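Local coordinates for protein phenylalanine--tRNA ligase beta subunit (Bacteroides fragilis, PDB 3IG2) that forms the catalytic-like core domain of the beta subunit of the tetrameric ligase that attaches phenylalanine to tRNA(Phe), using ATP, at residues C20-I25 with K141-N146; A34-L39 with L65-L70; N134-E139 with E201-D206. All coordinates share one frame; numbering follows the deposited sequence.

Contact 1: C20-I25 with K141-N146; sequences CGFNEI and KAYVEN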
ATOM      1  N   CYS B  20      -3.518  -8.412   2.216  1.00 16.29           N
ATOM      2  CA  CYS B  20      -2.784  -8.621   0.969  1.00 16.59           C
ATOM      3  C   CYS B  20      -3.703  -8.658  -0.245  1.00 15.99           C
ATOM      4  O   CYS B  20      -3.281  -9.049  -1.344  1.00 16.01           O
ATOM      5  CB  CYS B  20      -1.952  -9.910   1.046  1.00 16.40           C
ATOM      6  SG  CYS B  20      -0.592  -9.782   2.181  1.00 22.42           S
ATOM      7  N   GLY B  21      -4.955  -8.254  -0.056  1.00 15.37           N
ATOM      8  CA  GLY B  21      -5.901  -8.193  -1.174  1.00 14.82           C
ATOM      9  C   GLY B  21      -6.678  -9.485  -1.434  1.00 14.74           C
ATOM     10  O   GLY B  21      -7.314  -9.608  -2.483  1.00 15.28           O
ATOM     11  N   PHE B  22      -6.641 -10.448  -0.507  1.00 13.26           N
ATOM     12  CA  PHE B  22      -7.489 -11.644  -0.644  1.00 12.53           C
ATOM     13  C   PHE B  22      -8.885 -11.330  -0.154  1.00 12.41           C
ATOM     14  O   PHE B  22      -9.055 -10.487   0.731  1.00 11.85           O
ATOM     15  CB  PHE B  22      -6.967 -12.822   0.193  1.00 12.55           C
ATOM     16  CG  PHE B  22      -5.812 -13.552  -0.413  1.00 12.51           C
ATOM     17  CD1 PHE B  22      -5.987 -14.817  -0.936  1.00 12.08           C
ATOM     18  CD2 PHE B  22      -4.533 -12.979  -0.439  1.00 13.52           C
ATOM     19  CE1 PHE B  22      -4.914 -15.519  -1.491  1.00 13.54           C
ATOM     20  CE2 PHE B  22      -3.434 -13.680  -0.991  1.00 13.96           C
ATOM     21  CZ  PHE B  22      -3.624 -14.943  -1.505  1.00 15.21           C
ATOM     22  N   ASN B  23      -9.863 -12.060  -0.689  1.00 12.26           N
ATOM     23  CA  ASN B  23     -11.220 -12.153  -0.124  1.00 12.06           C
ATOM     24  C   ASN B  23     -11.478 -13.575   0.342  1.00 11.42           C
ATOM     25  O   ASN B  23     -11.169 -14.512  -0.377  1.00 10.44           O
ATOM     26  CB  ASN B  23     -12.258 -11.837  -1.204  1.00 12.50           C
ATOM     27  CG  ASN B  23     -12.138 -10.417  -1.723  1.00 15.48           C
ATOM     28  OD1 ASN B  23     -12.358  -9.463  -0.983  1.00 17.67           O
ATOM     29  ND2 ASN B  23     -11.763 -10.268  -2.987  1.00 18.79           N
ATOM     30  N   GLU B  24     -12.083 -13.732   1.517  1.00 10.85           N
ATOM     31  CA  GLU B  24     -12.516 -15.026   1.981  1.00 10.79           C
ATOM     32  C   GLU B  24     -13.728 -15.565   1.190  1.00 11.07           C
ATOM     33  O   GLU B  24     -14.664 -14.821   0.884  1.00 10.75           O
ATOM     34  CB  GLU B  24     -12.835 -14.963   3.486  1.00 10.93           C
ATOM     35  CG  GLU B  24     -12.988 -16.351   4.109  1.00 11.74           C
ATOM     36  CD  GLU B  24     -13.018 -16.359   5.659  1.00 14.99           C
ATOM     37  OE1 GLU B  24     -13.298 -17.442   6.230  1.00 15.30           O
ATOM     38  OE2 GLU B  24     -12.751 -15.321   6.301  1.00 13.74           O
ATOM     39  N   ILE B  25     -13.717 -16.857   0.867  1.00 10.93           N
ATOM     40  CA  ILE B  25     -14.872 -17.483   0.232  1.00 11.37           C
ATOM     41  C   ILE B  25     -15.379 -18.652   1.053  1.00 12.06           C
ATOM     42  O   ILE B  25     -14.673 -19.171   1.926  1.00 11.78           O
ATOM     43  CB  ILE B  25     -14.600 -17.951  -1.242  1.00 11.63           C
ATOM     44  CG1 ILE B  25     -13.487 -19.008  -1.274  1.00 12.28           C
ATOM     45  CG2 ILE B  25     -14.338 -16.708  -2.147  1.00  9.98           C
ATOM     46  CD1 ILE B  25     -13.217 -19.690  -2.659  1.00 10.80           C
ATOM     47  N   LYS B 141       4.526 -19.108  -3.170  1.00  3.86           N
ATOM     48  CA  LYS B 141       5.444 -19.533  -2.079  1.00  2.70           C
ATOM     49  C   LYS B 141       5.528 -18.460  -0.945  1.00  2.06           C
ATOM     50  O   LYS B 141       5.542 -18.795   0.285  1.00  2.00           O
ATOM     51  CB  LYS B 141       6.861 -19.733  -2.705  1.00  2.78           C
ATOM     52  CG  LYS B 141       7.787 -20.586  -1.797  1.00  2.22           C
ATOM     53  CD  LYS B 141       9.167 -20.727  -2.458  1.00  2.41           C
ATOM     54  CE  LYS B 141      10.106 -21.619  -1.652  1.00  2.20           C
ATOM     55  NZ  LYS B 141      10.677 -20.900  -0.476  1.00  2.13           N
ATOM     56  N   ALA B 142       5.573 -17.175  -1.378  1.00  2.00           N
ATOM     57  CA  ALA B 142       5.680 -16.033  -0.409  1.00  2.00           C
ATOM     58  C   ALA B 142       4.453 -15.954   0.563  1.00  2.00           C
ATOM     59  O   ALA B 142       4.540 -15.631   1.749  1.00  2.56           O
ATOM     60  CB  ALA B 142       5.942 -14.641  -1.137  1.00  2.00           C
ATOM     61  N   TYR B 143       3.221 -16.104  -0.032  1.00  2.00           N
ATOM     62  CA  TYR B 143       2.017 -16.060   0.806  1.00  2.00           C
ATOM     63  C   TYR B 143       2.047 -17.225   1.806  1.00  2.00           C
ATOM     64  O   TYR B 143       1.713 -17.072   2.981  1.00  2.00           O
ATOM     65  CB  TYR B 143       0.722 -16.074  -0.041  1.00  2.00           C
ATOM     66  CG  TYR B 143       0.527 -14.889  -0.986  1.00  2.00           C
ATOM     67  CD1 TYR B 143       0.300 -13.599  -0.491  1.00  2.00           C
ATOM     68  CD2 TYR B 143       0.543 -15.070  -2.377  1.00  2.00           C
ATOM     69  CE1 TYR B 143       0.117 -12.518  -1.366  1.00  2.00           C
ATOM     70  CE2 TYR B 143       0.364 -13.998  -3.254  1.00  2.00           C
ATOM     71  CZ  TYR B 143       0.145 -12.733  -2.743  1.00  2.00           C
ATOM     72  OH  TYR B 143      -0.038 -11.695  -3.628  1.00  2.00           O
ATOM     73  N   VAL B 144       2.472 -18.392   1.348  1.00  2.00           N
ATOM     74  CA  VAL B 144       2.572 -19.577   2.208  1.00  2.25           C
ATOM     75  C   VAL B 144       3.637 -19.352   3.287  1.00  3.85           C
ATOM     76  O   VAL B 144       3.413 -19.658   4.445  1.00  3.73           O
ATOM     77  CB  VAL B 144       2.786 -20.899   1.394  1.00  2.05           C
ATOM     78  CG1 VAL B 144       2.924 -22.089   2.437  1.00  2.00           C
ATOM     79  CG2 VAL B 144       1.682 -21.166   0.367  1.00  2.32           C
ATOM     80  N   GLU B 145       4.773 -18.766   2.909  1.00  7.13           N
ATOM     81  CA  GLU B 145       5.886 -18.552   3.853  1.00 10.03           C
ATOM     82  C   GLU B 145       5.443 -17.617   4.981  1.00 11.78           C
ATOM     83  O   GLU B 145       5.741 -17.841   6.156  1.00 12.04           O
ATOM     84  CB  GLU B 145       7.106 -17.972   3.152  1.00 10.56           C
ATOM     85  CG  GLU B 145       8.071 -17.308   4.152  1.00 12.96           C
ATOM     86  CD  GLU B 145       9.475 -17.174   3.665  1.00 15.06           C
ATOM     87  OE1 GLU B 145       9.727 -17.262   2.459  1.00 13.97           O
ATOM     88  OE2 GLU B 145      10.361 -16.963   4.518  1.00 21.41           O
ATOM     89  N   ASN B 146       4.688 -16.584   4.614  1.00 13.17           N
ATOM     90  CA  ASN B 146       4.257 -15.575   5.578  1.00 13.56           C
ATOM     91  C   ASN B 146       3.162 -16.088   6.497  1.00 14.16           C
ATOM     92  O   ASN B 146       3.074 -15.682   7.671  1.00 13.77           O
ATOM     93  CB  ASN B 146       3.881 -14.285   4.860  1.00 13.55           C
ATOM     94  CG  ASN B 146       5.106 -13.534   4.384  1.00 15.01           C
ATOM     95  OD1 ASN B 146       6.152 -13.561   5.051  1.00 16.92           O
ATOM     96  ND2 ASN B 146       4.999 -12.872   3.228  1.00 13.12           N
TER
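With CG set beside the backbone N (chi1 -79°), F22 swings its ring toward Y143, whose own chi1 of -62° turns its ring off the helix to meet it. The result is a T-shaped (edge-to-face) pair. F22 supplies the edge and Y143 the face. The ring planes stand at 83°, and the centroids are 5.2 Å apart. The corner of the F22 ring does the touching. F22 CE2 is 3.8 Å from Y143 CE1 and sits over the Y143 ring, displaced from its centre toward the rim. Y143 CE1 in turn lies close to the plane of the F22 ring.

C20 adds a smaller apolar contact. C20 CB comes within 4.1 Å of Y143 CE1, the same atom that F22 CE2 approaches, so Y143 CE1 is touched by both residues. Between C20 and F22 stands G21, the C-prime residue of a Schellman motif that ends helix 6-19. G21 has positive phi, and F22 N bonds back to L17 O. The turn releases the chain so that F22 follows closely, and N23 pairs with strand 85-95.

F22 is buried, and its side chain also touches L17, K85, F87 and V119. Y143 is partly exposed, on helix 134-150. The contact thus joins the end of the first helix, and the edge of the large mixed sheet, to the long helix lying on that sheet.

All the touching atoms are carbons. The two segments are held here by dispersion and by the weak attraction of the slightly positive C-H edge of F22 for the electron-rich face of Y143.

Contact 2: A34-L39 with L65-L70; sequences AYYDGL and LLFGGL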
ATOM      1  N   ALA B  34     -18.172 -37.044  -9.303  1.00 11.24           N
ATOM      2  CA  ALA B  34     -17.555 -37.190 -10.624  1.00 11.15           C
ATOM      3  C   ALA B  34     -16.325 -36.297 -10.784  1.00 10.93           C
ATOM      4  O   ALA B  34     -15.483 -36.566 -11.626  1.00 10.40           O
ATOM      5  CB  ALA B  34     -18.577 -36.934 -11.737  1.00 10.70           C
ATOM      6  N   TYR B  35     -16.205 -35.259  -9.954  1.00 10.96           N
ATOM      7  CA  TYR B  35     -15.001 -34.458  -9.940  1.00 11.71           C
ATOM      8  C   TYR B  35     -13.784 -35.326  -9.608  1.00 12.49           C
ATOM      9  O   TYR B  35     -12.686 -35.045 -10.037  1.00 12.49           O
ATOM     10  CB  TYR B  35     -15.091 -33.363  -8.889  1.00 12.69           C
ATOM     11  CG  TYR B  35     -15.991 -32.170  -9.168  1.00 12.61           C
ATOM     12  CD1 TYR B  35     -16.390 -31.830 -10.466  1.00 11.62           C
ATOM     13  CD2 TYR B  35     -16.404 -31.356  -8.107  1.00 12.77           C
ATOM     14  CE1 TYR B  35     -17.168 -30.695 -10.695  1.00 13.46           C
ATOM     15  CE2 TYR B  35     -17.177 -30.217  -8.317  1.00 13.34           C
ATOM     16  CZ  TYR B  35     -17.549 -29.900  -9.614  1.00 12.92           C
ATOM     17  OH  TYR B  35     -18.316 -28.803  -9.817  1.00 14.60           O
ATOM     18  N   TYR B  36     -13.994 -36.389  -8.842  1.00 12.68           N
ATOM     19  CA  TYR B  36     -12.894 -37.211  -8.360  1.00 12.93           C
ATOM     20  C   TYR B  36     -12.539 -38.389  -9.293  1.00 13.37           C
ATOM     21  O   TYR B  36     -11.601 -39.136  -9.025  1.00 13.34           O
ATOM     22  CB  TYR B  36     -13.214 -37.679  -6.930  1.00 12.74           C
ATOM     23  CG  TYR B  36     -13.363 -36.518  -5.963  1.00 12.89           C
ATOM     24  CD1 TYR B  36     -12.259 -36.046  -5.228  1.00 12.35           C
ATOM     25  CD2 TYR B  36     -14.593 -35.858  -5.804  1.00 12.27           C
ATOM     26  CE1 TYR B  36     -12.383 -34.965  -4.354  1.00 11.28           C
ATOM     27  CE2 TYR B  36     -14.718 -34.781  -4.930  1.00 11.56           C
ATOM     28  CZ  TYR B  36     -13.607 -34.339  -4.212  1.00 12.42           C
ATOM     29  OH  TYR B  36     -13.739 -33.280  -3.342  1.00 11.33           O
ATOM     30  N   ASP B  37     -13.274 -38.533 -10.389  1.00 13.68           N
ATOM     31  CA  ASP B  37     -13.072 -39.643 -11.325  1.00 14.63           C
ATOM     32  C   ASP B  37     -11.641 -39.772 -11.803  1.00 14.39           C
ATOM     33  O   ASP B  37     -11.062 -38.825 -12.336  1.00 14.02           O
ATOM     34  CB  ASP B  37     -13.999 -39.494 -12.527  1.00 15.66           C
ATOM     35  CG  ASP B  37     -15.418 -39.929 -12.221  1.00 19.18           C
ATOM     36  OD1 ASP B  37     -16.360 -39.464 -12.917  1.00 23.44           O
ATOM     37  OD2 ASP B  37     -15.589 -40.756 -11.293  1.00 23.29           O
ATOM     38  N   GLY B  38     -11.071 -40.948 -11.586  1.00 14.23           N
ATOM     39  CA  GLY B  38      -9.733 -41.252 -12.070  1.00 14.78           C
ATOM     40  C   GLY B  38      -8.608 -40.476 -11.407  1.00 14.72           C
ATOM     41  O   GLY B  38      -7.467 -40.539 -11.856  1.00 14.95           O
ATOM     42  N   LEU B  39      -8.919 -39.735 -10.352  1.00 14.90           N
ATOM     43  CA  LEU B  39      -7.885 -38.991  -9.641  1.00 15.10           C
ATOM     44  C   LEU B  39      -7.090 -39.941  -8.777  1.00 15.61           C
ATOM     45  O   LEU B  39      -7.627 -40.950  -8.302  1.00 15.99           O
ATOM     46  CB  LEU B  39      -8.470 -37.895  -8.757  1.00 14.64           C
ATOM     47  CG  LEU B  39      -9.072 -36.621  -9.361  1.00 14.37           C
ATOM     48  CD1 LEU B  39      -9.396 -35.712  -8.200  1.00 12.34           C
ATOM     49  CD2 LEU B  39      -8.192 -35.889 -10.419  1.00 12.29           C
ATOM     50  N   LEU B  65     -10.703 -29.038  -0.819  1.00 11.33           N
ATOM     51  CA  LEU B  65     -11.235 -27.703  -1.105  1.00 12.44           C
ATOM     52  C   LEU B  65     -11.122 -27.253  -2.551  1.00 12.48           C
ATOM     53  O   LEU B  65     -11.837 -26.331  -2.991  1.00 13.94           O
ATOM     54  CB  LEU B  65     -10.530 -26.655  -0.238  1.00 13.10           C
ATOM     55  CG  LEU B  65     -10.725 -26.797   1.289  1.00 11.83           C
ATOM     56  CD1 LEU B  65     -10.099 -25.620   1.950  1.00 12.22           C
ATOM     57  CD2 LEU B  65     -12.186 -26.882   1.620  1.00 14.24           C
ATOM     58  N   LEU B  66     -10.214 -27.848  -3.299  1.00 11.82           N
ATOM     59  CA  LEU B  66      -9.843 -27.281  -4.600  1.00 11.75           C
ATOM     60  C   LEU B  66     -11.035 -26.915  -5.476  1.00 12.70           C
ATOM     61  O   LEU B  66     -11.135 -25.773  -5.981  1.00 13.06           O
ATOM     62  CB  LEU B  66      -8.985 -28.280  -5.366  1.00 11.85           C
ATOM     63  CG  LEU B  66      -8.684 -27.944  -6.817  1.00 11.49           C
ATOM     64  CD1 LEU B  66      -7.831 -26.689  -6.896  1.00 11.94           C
ATOM     65  CD2 LEU B  66      -7.955 -29.113  -7.437  1.00 12.93           C
ATOM     66  N   PHE B  67     -11.916 -27.892  -5.697  1.00 12.50           N
ATOM     67  CA  PHE B  67     -12.947 -27.747  -6.727  1.00 12.48           C
ATOM     68  C   PHE B  67     -13.939 -26.614  -6.470  1.00 12.63           C
ATOM     69  O   PHE B  67     -14.309 -25.888  -7.394  1.00 12.35           O
ATOM     70  CB  PHE B  67     -13.674 -29.066  -6.950  1.00 11.40           C
ATOM     71  CG  PHE B  67     -12.753 -30.194  -7.324  1.00 13.85           C
ATOM     72  CD1 PHE B  67     -11.919 -30.091  -8.426  1.00 14.34           C
ATOM     73  CD2 PHE B  67     -12.732 -31.366  -6.583  1.00 14.13           C
ATOM     74  CE1 PHE B  67     -11.085 -31.143  -8.778  1.00 17.08           C
ATOM     75  CE2 PHE B  67     -11.901 -32.421  -6.933  1.00 14.17           C
ATOM     76  CZ  PHE B  67     -11.078 -32.314  -8.016  1.00 16.09           C
ATOM     77  N   GLY B  68     -14.337 -26.441  -5.215  1.00 12.43           N
ATOM     78  CA  GLY B  68     -15.199 -25.337  -4.888  1.00 12.56           C
ATOM     79  C   GLY B  68     -14.572 -24.007  -5.260  1.00 12.49           C
ATOM     80  O   GLY B  68     -15.255 -23.120  -5.749  1.00 11.82           O
ATOM     81  N   GLY B  69     -13.276 -23.864  -5.006  1.00 12.07           N
ATOM     82  CA  GLY B  69     -12.559 -22.644  -5.386  1.00 11.66           C
ATOM     83  C   GLY B  69     -12.519 -22.439  -6.901  1.00 11.43           C
ATOM     84  O   GLY B  69     -12.594 -21.307  -7.368  1.00 11.92           O
ATOM     85  N   LEU B  70     -12.401 -23.521  -7.670  1.00 10.57           N
ATOM     86  CA  LEU B  70     -12.402 -23.397  -9.128  1.00  9.64           C
ATOM     87  C   LEU B  70     -13.779 -22.976  -9.615  1.00  9.78           C
ATOM     88  O   LEU B  70     -13.862 -22.173 -10.517  1.00 10.14           O
ATOM     89  CB  LEU B  70     -11.957 -24.679  -9.831  1.00  8.96           C
ATOM     90  CG  LEU B  70     -10.517 -25.148  -9.627  1.00  8.17           C
ATOM     91  CD1 LEU B  70     -10.299 -26.444 -10.372  1.00  8.19           C
ATOM     92  CD2 LEU B  70      -9.475 -24.104 -10.037  1.00  7.58           C
TER
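F67 has Y35 over one face and Y36 and L39 at its edge, and the two tyrosines make the tightly packed part of the contact. Y35 CB lies over the face of the F67 ring, 4.0 Å from its centroid, a CH-pi contact. The Y35 ring itself is oblique to F67, with planes at 42°. Y35 CD2 packs 3.7 Å from F67 CB, as the two side chains run past each other in opposite directions. Y36 is met differently. The edge of F67 points at the face of Y36 in an edge-to-face pair with planes at 88°. F67 CE2 makes the approach, 3.7 Å from Y36 CE1. The first torsion of F67 (chi1 -57°) sets CG beside the backbone N and points the ring out from the helix at these partners.

Y35, Y36 and F67 form an aromatic cluster, which joins the 3-10 segment after strand 30-31 to the start of helix 66-75. This lies within the catalytic-like module of the beta subunit, related to class II synthetase cores, with its mostly antiparallel sheet and packed helices. F196 extends the cluster, meeting both Y35 and F67. The hydroxyls find partners beyond the two segments: Y35 OH with E71 OE2, Y36 OH with Q63 N.

The other side is looser. A type II beta turn runs from Y36 to L39, closed by the bond from L39 N to Y36 O. Its middle residues, D37 and G38, are exposed and stay off the helix. The chain comes back at L39, which is partly exposed and adds a small contact. There L39 CD1 reaches the edge of the F67 ring, 3.8 Å from F67 CZ.

Contact 3: N134-E139 with E201-D206; sequences NTSVYE and EVYYAD
E201 OE1 is gripped by two groups, and one of them, a water, links it to S136 across the contact. The phenol Y203 OH donates to E201 OE1 at 2.7 Å, on the anti side of the carboxylate and 23° out of its plane. The water donates to E201 OE1 at 2.5 Å, a short separation whose exact value should not be pressed. The same water is bonded to S136 OG at 2.7 Å. Two donors on one oxygen are consistent with a charged carboxylate. K122 adds a long, weak ion pair to the same oxygen.

The direct touch between the segments is made by S136 and Y203. S136 CB sits over one face of the Y203 ring, 3.7 Å from the ring centroid and 23° off the normal, a CH-pi contact displaced toward the rim. The nearest ring atom is Y203 CE2, 3.4 Å from S136 CB. The first torsion of S136 (chi1 -46°) puts OG beside the backbone N. From there OG lies near the phenol end of the ring and can take the bridging water. The bond to E201 ties down the far end of the Y203 side chain, so the ring is held both at its hydroxyl and on the face that S136 covers.

Y203 is buried, and L140, one turn further along the helix from S136, also touches it. The contact lays the first turn of helix 134-150 on the large mixed sheet. Strand 200-207 runs there between strands 109-121 and 181-188, and V137 packs on F185 of the latter.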
ATOM      1  N   ASN B 134       7.553 -21.707 -13.088  1.00 12.09           N
ATOM      2  CA  ASN B 134       8.545 -21.556 -12.017  1.00 12.08           C
ATOM      3  C   ASN B 134       8.335 -20.266 -11.216  1.00 11.93           C
ATOM      4  O   ASN B 134       8.263 -20.289  -9.978  1.00 11.57           O
ATOM      5  CB  ASN B 134       9.972 -21.601 -12.591  1.00 12.24           C
ATOM      6  N   THR B 135       8.209 -19.149 -11.925  1.00 11.78           N
ATOM      7  CA  THR B 135       8.003 -17.866 -11.262  1.00 11.95           C
ATOM      8  C   THR B 135       6.631 -17.781 -10.572  1.00 12.02           C
ATOM      9  O   THR B 135       6.483 -17.072  -9.574  1.00 12.41           O
ATOM     10  CB  THR B 135       8.293 -16.642 -12.194  1.00 11.76           C
ATOM     11  OG1 THR B 135       7.963 -15.428 -11.507  1.00 11.84           O
ATOM     12  CG2 THR B 135       7.504 -16.721 -13.469  1.00 12.09           C
ATOM     13  N   SER B 136       5.646 -18.529 -11.075  1.00 11.96           N
ATOM     14  CA  SER B 136       4.322 -18.593 -10.420  1.00 11.95           C
ATOM     15  C   SER B 136       4.340 -19.320  -9.060  1.00 11.78           C
ATOM     16  O   SER B 136       3.691 -18.873  -8.107  1.00 11.19           O
ATOM     17  CB  SER B 136       3.288 -19.234 -11.347  1.00 11.97           C
ATOM     18  OG  SER B 136       3.365 -18.689 -12.653  1.00 12.07           O
ATOM     19  N   VAL B 137       5.078 -20.439  -8.977  1.00 11.92           N
ATOM     20  CA  VAL B 137       5.203 -21.198  -7.711  1.00 12.35           C
ATOM     21  C   VAL B 137       5.942 -20.335  -6.632  1.00 12.77           C
ATOM     22  O   VAL B 137       5.650 -20.433  -5.431  1.00 13.36           O
ATOM     23  CB  VAL B 137       5.884 -22.592  -7.931  1.00 12.12           C
ATOM     24  CG1 VAL B 137       6.007 -23.357  -6.634  1.00 12.16           C
ATOM     25  CG2 VAL B 137       5.112 -23.418  -8.951  1.00 11.52           C
ATOM     26  N   TYR B 138       6.895 -19.460  -7.103  1.00 13.29           N
ATOM     27  CA  TYR B 138       7.738 -18.528  -6.243  1.00 13.50           C
ATOM     28  C   TYR B 138       6.859 -17.392  -5.650  1.00 13.57           C
ATOM     29  O   TYR B 138       7.354 -16.945  -4.573  1.00 13.96           O
ATOM     30  CB  TYR B 138       8.983 -17.958  -6.992  1.00 13.34           C
ATOM     31  N   GLU B 139       5.812 -16.856  -6.429  1.00 13.23           N
ATOM     32  CA  GLU B 139       4.938 -15.821  -5.970  1.00 12.47           C
ATOM     33  C   GLU B 139       3.969 -16.352  -4.905  1.00 11.11           C
ATOM     34  O   GLU B 139       3.687 -15.711  -3.853  1.00 11.17           O
ATOM     35  CB  GLU B 139       4.069 -15.209  -7.133  1.00 13.35           C
ATOM     36  CG  GLU B 139       3.014 -14.243  -6.753  1.00 14.87           C
ATOM     37  CD  GLU B 139       3.535 -13.033  -5.956  1.00 15.62           C
ATOM     38  OE1 GLU B 139       3.274 -12.928  -4.738  1.00 17.82           O
ATOM     39  OE2 GLU B 139       4.214 -12.208  -6.533  1.00 14.40           O
ATOM     40  N   GLU B 201      -4.784 -18.862 -15.563  1.00 12.35           N
ATOM     41  CA  GLU B 201      -4.023 -19.785 -14.733  1.00 12.25           C
ATOM     42  C   GLU B 201      -4.372 -19.609 -13.267  1.00 12.39           C
ATOM     43  O   GLU B 201      -4.721 -18.498 -12.840  1.00 11.06           O
ATOM     44  CB  GLU B 201      -2.532 -19.575 -14.927  1.00 11.71           C
ATOM     45  CG  GLU B 201      -2.069 -19.829 -16.346  1.00 11.08           C
ATOM     46  CD  GLU B 201      -0.577 -19.781 -16.466  1.00 13.61           C
ATOM     47  OE1 GLU B 201       0.093 -19.512 -15.437  1.00 15.82           O
ATOM     48  OE2 GLU B 201      -0.068 -20.015 -17.584  1.00 13.07           O
ATOM     49  N   VAL B 202      -4.268 -20.714 -12.514  1.00 12.77           N
ATOM     50  CA  VAL B 202      -4.629 -20.738 -11.096  1.00 13.51           C
ATOM     51  C   VAL B 202      -3.496 -21.344 -10.287  1.00 13.89           C
ATOM     52  O   VAL B 202      -2.997 -22.427 -10.604  1.00 14.70           O
ATOM     53  CB  VAL B 202      -5.936 -21.539 -10.819  1.00 13.79           C
ATOM     54  CG1 VAL B 202      -6.280 -21.550  -9.256  1.00 13.74           C
ATOM     55  CG2 VAL B 202      -7.082 -20.927 -11.570  1.00 13.48           C
ATOM     56  N   TYR B 203      -3.078 -20.633  -9.253  1.00 14.17           N
ATOM     57  CA  TYR B 203      -2.043 -21.130  -8.348  1.00 15.08           C
ATOM     58  C   TYR B 203      -2.792 -21.400  -7.071  1.00 15.36           C
ATOM     59  O   TYR B 203      -3.546 -20.550  -6.600  1.00 16.03           O
ATOM     60  CB  TYR B 203      -0.921 -20.095  -8.185  1.00 14.81           C
ATOM     61  CG  TYR B 203      -0.600 -19.501  -9.524  1.00 15.88           C
ATOM     62  CD1 TYR B 203      -0.692 -18.134  -9.749  1.00 16.68           C
ATOM     63  CD2 TYR B 203      -0.289 -20.332 -10.609  1.00 17.60           C
ATOM     64  CE1 TYR B 203      -0.450 -17.605 -11.006  1.00 16.52           C
ATOM     65  CE2 TYR B 203      -0.042 -19.811 -11.860  1.00 16.49           C
ATOM     66  CZ  TYR B 203      -0.125 -18.451 -12.048  1.00 16.59           C
ATOM     67  OH  TYR B 203       0.109 -17.955 -13.291  1.00 15.67           O
ATOM     68  N   TYR B 204      -2.622 -22.616  -6.558  1.00 14.61           N
ATOM     69  CA  TYR B 204      -3.454 -23.138  -5.495  1.00 13.96           C
ATOM     70  C   TYR B 204      -2.584 -23.694  -4.391  1.00 13.94           C
ATOM     71  O   TYR B 204      -1.614 -24.413  -4.664  1.00 14.50           O
ATOM     72  CB  TYR B 204      -4.370 -24.259  -6.051  1.00 13.41           C
ATOM     73  CG  TYR B 204      -5.084 -25.062  -5.004  1.00 12.56           C
ATOM     74  CD1 TYR B 204      -6.087 -24.486  -4.222  1.00 13.22           C
ATOM     75  CD2 TYR B 204      -4.777 -26.407  -4.800  1.00 13.70           C
ATOM     76  CE1 TYR B 204      -6.739 -25.211  -3.268  1.00 14.63           C
ATOM     77  CE2 TYR B 204      -5.439 -27.153  -3.844  1.00 13.85           C
ATOM     78  CZ  TYR B 204      -6.413 -26.545  -3.066  1.00 14.34           C
ATOM     79  OH  TYR B 204      -7.097 -27.281  -2.118  1.00 11.44           O
ATOM     80  N   ALA B 205      -2.950 -23.388  -3.153  1.00 13.71           N
ATOM     81  CA  ALA B 205      -2.262 -23.951  -1.973  1.00 13.18           C
ATOM     82  C   ALA B 205      -3.265 -24.637  -1.062  1.00 13.11           C
ATOM     83  O   ALA B 205      -4.381 -24.132  -0.863  1.00 13.47           O
ATOM     84  CB  ALA B 205      -1.483 -22.836  -1.192  1.00 13.40           C
ATOM     85  N   ASP B 206      -2.879 -25.779  -0.514  1.00 12.38           N
ATOM     86  CA  ASP B 206      -3.710 -26.469   0.472  1.00 12.68           C
ATOM     87  C   ASP B 206      -2.836 -26.633   1.703  1.00 12.90           C
ATOM     88  O   ASP B 206      -1.843 -27.344   1.676  1.00 13.47           O
ATOM     89  CB  ASP B 206      -4.166 -27.821  -0.081  1.00 12.55           C
ATOM     90  CG  ASP B 206      -4.902 -28.703   0.944  1.00 14.39           C
ATOM     91  OD1 ASP B 206      -5.124 -28.338   2.108  1.00 17.57           O
ATOM     92  OD2 ASP B 206      -5.275 -29.821   0.576  1.00 17.17           O
TER
HETATM   93  O   HOH W   1       2.391 -20.272 -14.663  1.00  2.00           O

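In the fold
From the N terminus, the chain passes helix 6-19 and enters segment 20-25, which helix 134-150 meets after 115 intervening residues to close contact 1. Contact 2 opens and closes within that interval, joining 34-39 to the start of helix 66-75. Contact 3 opens at 134-139, before contact 1 has closed, and closes at strand 200-207, so contacts 1 and 3 cross. They use successive parts of one helix and touch where V144 meets A205. Contact 2 lies on the other side of the chain's centre from contact 1. It still reaches contact 1 through G69 and I25, and contact 3 through L65 and Y204. Contacts 1 and 3 fix helix 134-150 to the edge and middle of the large sheet.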